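Local coordinates for protein quinoline 2-oxidoreductase large subunit (Pseudomonas putida, PDB 1T3Q) that probably oxidises quinoline by hydroxylating it at carbon 2, as the molybdenum-bearing large subunit of a hydroxylase of the xanthine dehydrogenase family, at residues B[284-289]-B[704-709]; B[194-199]-B[709-714]. All coordinates share one frame; numbering follows the deposited sequence.

Contact 1: B[284-289]-B[704-709]; sequences DRQENF and VTTTLM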
# COMPACT_ATOMS: atom_id res chain seq x y z
N ASP B 284 14.60 -17.94 8.60
CA ASP B 284 15.82 -17.61 9.33
C ASP B 284 17.02 -18.16 8.56
O ASP B 284 16.86 -18.84 7.55
CB ASP B 284 15.77 -18.15 10.76
CG ASP B 284 15.64 -19.66 10.84
OD1 ASP B 284 14.93 -20.13 11.76
OD2 ASP B 284 16.24 -20.38 10.02
N ARG B 285 18.23 -17.85 9.03
CA ARG B 285 19.44 -18.29 8.35
C ARG B 285 19.56 -19.80 8.17
O ARG B 285 20.04 -20.27 7.13
CB ARG B 285 20.67 -17.74 9.07
CG ARG B 285 21.99 -18.06 8.37
CD ARG B 285 22.02 -17.56 6.92
NE ARG B 285 21.73 -16.13 6.81
CZ ARG B 285 21.65 -15.47 5.66
NH1 ARG B 285 21.84 -16.12 4.51
NH2 ARG B 285 21.39 -14.17 5.65
N GLN B 286 19.14 -20.57 9.16
CA GLN B 286 19.22 -22.03 9.06
C GLN B 286 18.32 -22.55 7.95
O GLN B 286 18.71 -23.45 7.21
CB GLN B 286 18.85 -22.67 10.40
CG GLN B 286 19.95 -22.55 11.43
CD GLN B 286 20.34 -21.10 11.68
OE1 GLN B 286 19.54 -20.32 12.19
NE2 GLN B 286 21.57 -20.74 11.31
N GLU B 287 17.12 -21.99 7.84
CA GLU B 287 16.19 -22.41 6.80
C GLU B 287 16.74 -22.07 5.42
O GLU B 287 16.47 -22.78 4.44
CB GLU B 287 14.83 -21.75 7.00
CG GLU B 287 14.22 -22.03 8.36
CD GLU B 287 12.88 -21.35 8.53
OE1 GLU B 287 11.85 -22.03 8.38
OE2 GLU B 287 12.87 -20.13 8.81
N ASN B 288 17.51 -20.98 5.32
CA ASN B 288 18.07 -20.62 4.02
C ASN B 288 19.07 -21.69 3.59
O ASN B 288 19.16 -22.02 2.41
CB ASN B 288 18.76 -19.25 4.08
CG ASN B 288 19.03 -18.69 2.69
OD1 ASN B 288 18.12 -18.15 2.04
ND2 ASN B 288 20.26 -18.82 2.23
N PHE B 289 19.82 -22.23 4.55
CA PHE B 289 20.77 -23.28 4.22
C PHE B 289 20.05 -24.61 3.99
O PHE B 289 20.39 -25.36 3.08
CB PHE B 289 21.80 -23.47 5.34
CG PHE B 289 22.90 -22.43 5.34
CD1 PHE B 289 23.05 -21.56 6.41
CD2 PHE B 289 23.76 -22.32 4.25
CE1 PHE B 289 24.05 -20.58 6.39
CE2 PHE B 289 24.76 -21.34 4.22
CZ PHE B 289 24.90 -20.47 5.29
N VAL B 704 25.38 -30.68 7.61
CA VAL B 704 26.21 -30.28 8.74
C VAL B 704 26.55 -28.79 8.77
O VAL B 704 27.08 -28.30 9.77
CB VAL B 704 27.52 -31.09 8.77
CG1 VAL B 704 27.20 -32.58 8.76
CG2 VAL B 704 28.40 -30.74 7.60
N THR B 705 26.24 -28.07 7.70
CA THR B 705 26.50 -26.63 7.65
C THR B 705 25.19 -25.87 7.55
O THR B 705 24.58 -25.79 6.48
CB THR B 705 27.39 -26.27 6.44
OG1 THR B 705 26.78 -26.75 5.24
CG2 THR B 705 28.78 -26.89 6.57
N THR B 706 24.73 -25.31 8.67
CA THR B 706 23.48 -24.56 8.68
C THR B 706 23.62 -23.20 9.37
O THR B 706 22.62 -22.52 9.59
CB THR B 706 22.34 -25.34 9.40
OG1 THR B 706 22.75 -25.68 10.73
CG2 THR B 706 22.00 -26.63 8.64
N THR B 707 24.84 -22.81 9.70
CA THR B 707 25.07 -21.52 10.35
C THR B 707 26.25 -20.78 9.74
O THR B 707 27.08 -21.36 9.05
CB THR B 707 25.36 -21.69 11.86
OG1 THR B 707 26.66 -22.25 12.03
CG2 THR B 707 24.33 -22.62 12.49
N LEU B 708 26.32 -19.47 9.99
CA LEU B 708 27.41 -18.65 9.48
C LEU B 708 28.71 -18.95 10.21
O LEU B 708 29.77 -18.41 9.88
CB LEU B 708 27.04 -17.17 9.63
CG LEU B 708 26.69 -16.38 8.36
CD1 LEU B 708 26.00 -17.25 7.32
CD2 LEU B 708 25.82 -15.21 8.74
N MET B 709 28.62 -19.82 11.22
CA MET B 709 29.80 -20.23 11.97
C MET B 709 30.49 -21.37 11.20
O MET B 709 31.71 -21.51 11.25
CB MET B 709 29.41 -20.72 13.36
CG MET B 709 29.05 -19.60 14.31
SD MET B 709 30.51 -18.69 14.85
CE MET B 709 30.53 -19.13 16.56
O HOH W 1 23.79 -18.27 11.56

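Contact 2: B[194-199]-B[709-714]; sequences GRVSAC and MDYLIP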
# COMPACT_ATOMS: atom_id res chain seq x y z
N GLY B 194 32.26 -28.25 -4.46
CA GLY B 194 31.27 -28.62 -3.48
C GLY B 194 30.06 -27.71 -3.62
O GLY B 194 30.08 -26.76 -4.40
N ARG B 195 29.00 -28.00 -2.88
CA ARG B 195 27.83 -27.14 -2.93
C ARG B 195 28.16 -25.85 -2.20
O ARG B 195 29.01 -25.83 -1.31
CB ARG B 195 26.64 -27.80 -2.22
CG ARG B 195 25.98 -28.91 -3.01
CD ARG B 195 24.76 -29.50 -2.31
NE ARG B 195 24.07 -30.42 -3.21
CZ ARG B 195 22.76 -30.43 -3.42
NH1 ARG B 195 21.97 -29.58 -2.77
NH2 ARG B 195 22.24 -31.28 -4.30
N VAL B 196 27.50 -24.77 -2.61
CA VAL B 196 27.65 -23.48 -1.96
C VAL B 196 26.26 -22.89 -1.92
O VAL B 196 25.35 -23.39 -2.58
CB VAL B 196 28.58 -22.51 -2.74
CG1 VAL B 196 29.98 -23.08 -2.82
CG2 VAL B 196 28.02 -22.23 -4.13
N SER B 197 26.08 -21.85 -1.11
CA SER B 197 24.81 -21.16 -1.00
C SER B 197 25.02 -19.73 -1.47
O SER B 197 26.09 -19.16 -1.25
CB SER B 197 24.33 -21.14 0.46
OG SER B 197 23.18 -20.32 0.59
N ALA B 198 24.01 -19.15 -2.12
CA ALA B 198 24.10 -17.76 -2.58
C ALA B 198 24.31 -16.92 -1.32
O ALA B 198 24.91 -15.84 -1.36
CB ALA B 198 22.82 -17.35 -3.29
N CYS B 199 23.78 -17.43 -0.21
CA CYS B 199 23.90 -16.77 1.09
C CYS B 199 23.72 -15.24 1.06
O CYS B 199 24.62 -14.49 1.46
CB CYS B 199 25.25 -17.14 1.73
SG CYS B 199 25.39 -16.79 3.50
N MET B 709 28.62 -19.82 11.22
CA MET B 709 29.80 -20.23 11.97
C MET B 709 30.49 -21.37 11.20
O MET B 709 31.71 -21.51 11.25
CB MET B 709 29.41 -20.72 13.36
CG MET B 709 29.05 -19.60 14.31
SD MET B 709 30.51 -18.69 14.85
CE MET B 709 30.53 -19.13 16.56
N ASP B 710 29.70 -22.17 10.50
CA ASP B 710 30.27 -23.27 9.73
C ASP B 710 30.35 -22.97 8.24
O ASP B 710 31.09 -23.64 7.52
CB ASP B 710 29.48 -24.56 9.96
CG ASP B 710 29.68 -25.12 11.36
OD1 ASP B 710 30.84 -25.14 11.83
OD2 ASP B 710 28.69 -25.56 11.97
N TYR B 711 29.59 -21.99 7.79
CA TYR B 711 29.61 -21.59 6.39
C TYR B 711 30.30 -20.23 6.36
O TYR B 711 29.72 -19.22 6.74
CB TYR B 711 28.20 -21.46 5.81
CG TYR B 711 28.22 -21.30 4.30
CD1 TYR B 711 28.42 -22.40 3.47
CD2 TYR B 711 28.09 -20.04 3.71
CE1 TYR B 711 28.50 -22.26 2.08
CE2 TYR B 711 28.16 -19.88 2.32
CZ TYR B 711 28.37 -21.00 1.52
OH TYR B 711 28.47 -20.85 0.15
N LEU B 712 31.54 -20.23 5.90
CA LEU B 712 32.35 -19.03 5.87
C LEU B 712 32.32 -18.23 4.58
O LEU B 712 32.77 -18.71 3.54
CB LEU B 712 33.81 -19.41 6.18
CG LEU B 712 34.02 -20.46 7.28
CD1 LEU B 712 35.51 -20.76 7.40
CD2 LEU B 712 33.45 -19.94 8.60
N ILE B 713 31.78 -17.01 4.64
CA ILE B 713 31.78 -16.16 3.46
C ILE B 713 32.85 -15.10 3.68
O ILE B 713 33.20 -14.77 4.82
CB ILE B 713 30.41 -15.48 3.18
CG1 ILE B 713 29.99 -14.64 4.38
CG2 ILE B 713 29.37 -16.55 2.82
CD1 ILE B 713 28.79 -13.77 4.09
N PRO B 714 33.40 -14.55 2.59
CA PRO B 714 34.45 -13.54 2.73
C PRO B 714 34.15 -12.28 3.53
O PRO B 714 33.04 -11.75 3.53
CB PRO B 714 34.85 -13.25 1.28
CG PRO B 714 33.71 -13.75 0.45
CD PRO B 714 33.23 -14.96 1.19

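Contact 1: B[284-289]-B[704-709]
The first turn of helix 285-291, opened by a D284/E287 capping box, meets the loop 704-709 where Q286, F289 and R285 face T706 and L708. The box is reciprocal: E287 N gives its hydrogen to D284 OD2, and D284 N to E287 OE2, each N-H pointing within 20° of straight. Across the contact the one direct hydrogen bond runs from Q286 NE2 to T706 O at 2.7 Å. Its angle at the hydrogen is 151°, and the donor lies slightly out of the carbonyl plane. The bend of Q286 at chi2 (57°) turns CD back toward T706 O; Q286 CG already lies 3.2 Å from that oxygen. A CA-H...O contact from Q286 CA, 3.5 Å from T706 O, adds a second approach from the same residue. A water accepts from L708 N and, weakly, from Q286 NE2, bridging the amide to the loop two residues further on. An alanine in place of Q286 would probably leave T706 O without its amide donor and remove the water's weak link to the helix. F289 brings its ring against the backbone, CD1 lying 3.3 Å from T706 O, while L708 CD1 sits at the ring edge, 4.0 Å from F289 CZ. The same methyl touches R285 CD at 4.0 Å, so it bridges the two side chains one helical turn apart. The R285 guanidinium is held elsewhere, by P200 O and by G47 O of the small subunit. T707 OG1 accepts from M709 N, closing an ST turn. The contact thus joins the start of helix 285-291, just after strand 279-282, to the connection between helix 672-692 and strand 722-726, with F42 of the medium subunit packing on T707.

Contact 2: B[194-199]-B[709-714]
Y711 and C199 bury the most surface here, and the tyrosine reaches the loop 194-199 through its hydroxyl. CG stands anti to the backbone N of Y711 (chi1 -169°), which starts the ring toward V196 and S197. At its far end OH accepts a hydrogen bond from S197 N, 2.9 Å away and nearly straight at 169°. Y711 OH also lies 3.2 Å from S197 O, so the peptide groups on both sides of the S197 alpha carbon border it. V196 CB is a close carbon neighbour, 3.3 Å from Y711 OH, and a weak hydrogen bond links Y711 OH and E693 OE2. These neighbours are evidence that a buried polar group is satisfied inside the protein. V196 CA lies at the ring edge, close to the plane, whereas C199 CB approaches obliquely, 4.0 Å from Y711 CE2. C199 SG is 5.3 Å from the Y711 ring centroid and 65° off the ring normal, an oblique sulfur-aromatic contact. The sulfur extends the apolar contact to I713, where C199 SG meets CG2 at 4.0 Å. Y711 and I713, two residues apart, therefore both direct their side chains at the opposite loop, and C199 touches each of them. No backbone-to-backbone hydrogen bond joins the segments, and the Y711 side chain spans the gap to the S197 backbone. R143 of the small subunit packs on C199 and I713, and its NE donates to A198 O. This buried contact thus ties two loops together at the small-subunit interface, the I713 side chain about 8 Å from the iron-sulfur cluster. One loop connects strands 185-193 and 205-211, the other helix 672-692 and strand 722-726, with helix 285-291 packed against S197 and C199.

How the contacts relate
The centres of contacts 1 and 2 lie 9 Å apart, and the segments 704-709 and 709-714 run on through M709 in the loop between helix 672-692 and strand 722-726. In chain order 194-199 comes first, then 284-289, then the shared loop, so the chain length spanned by contact 1 falls within that spanned by contact 2. They also touch directly: F289 CE2 is 3.5 Å from Y711 CG, their ring planes at about 55°. One loop late in the chain thus joins two earlier parts of the molybdopterin cofactor-binding region, near the medium and small subunits, with the FAD about 8 Å from the side chain of L708.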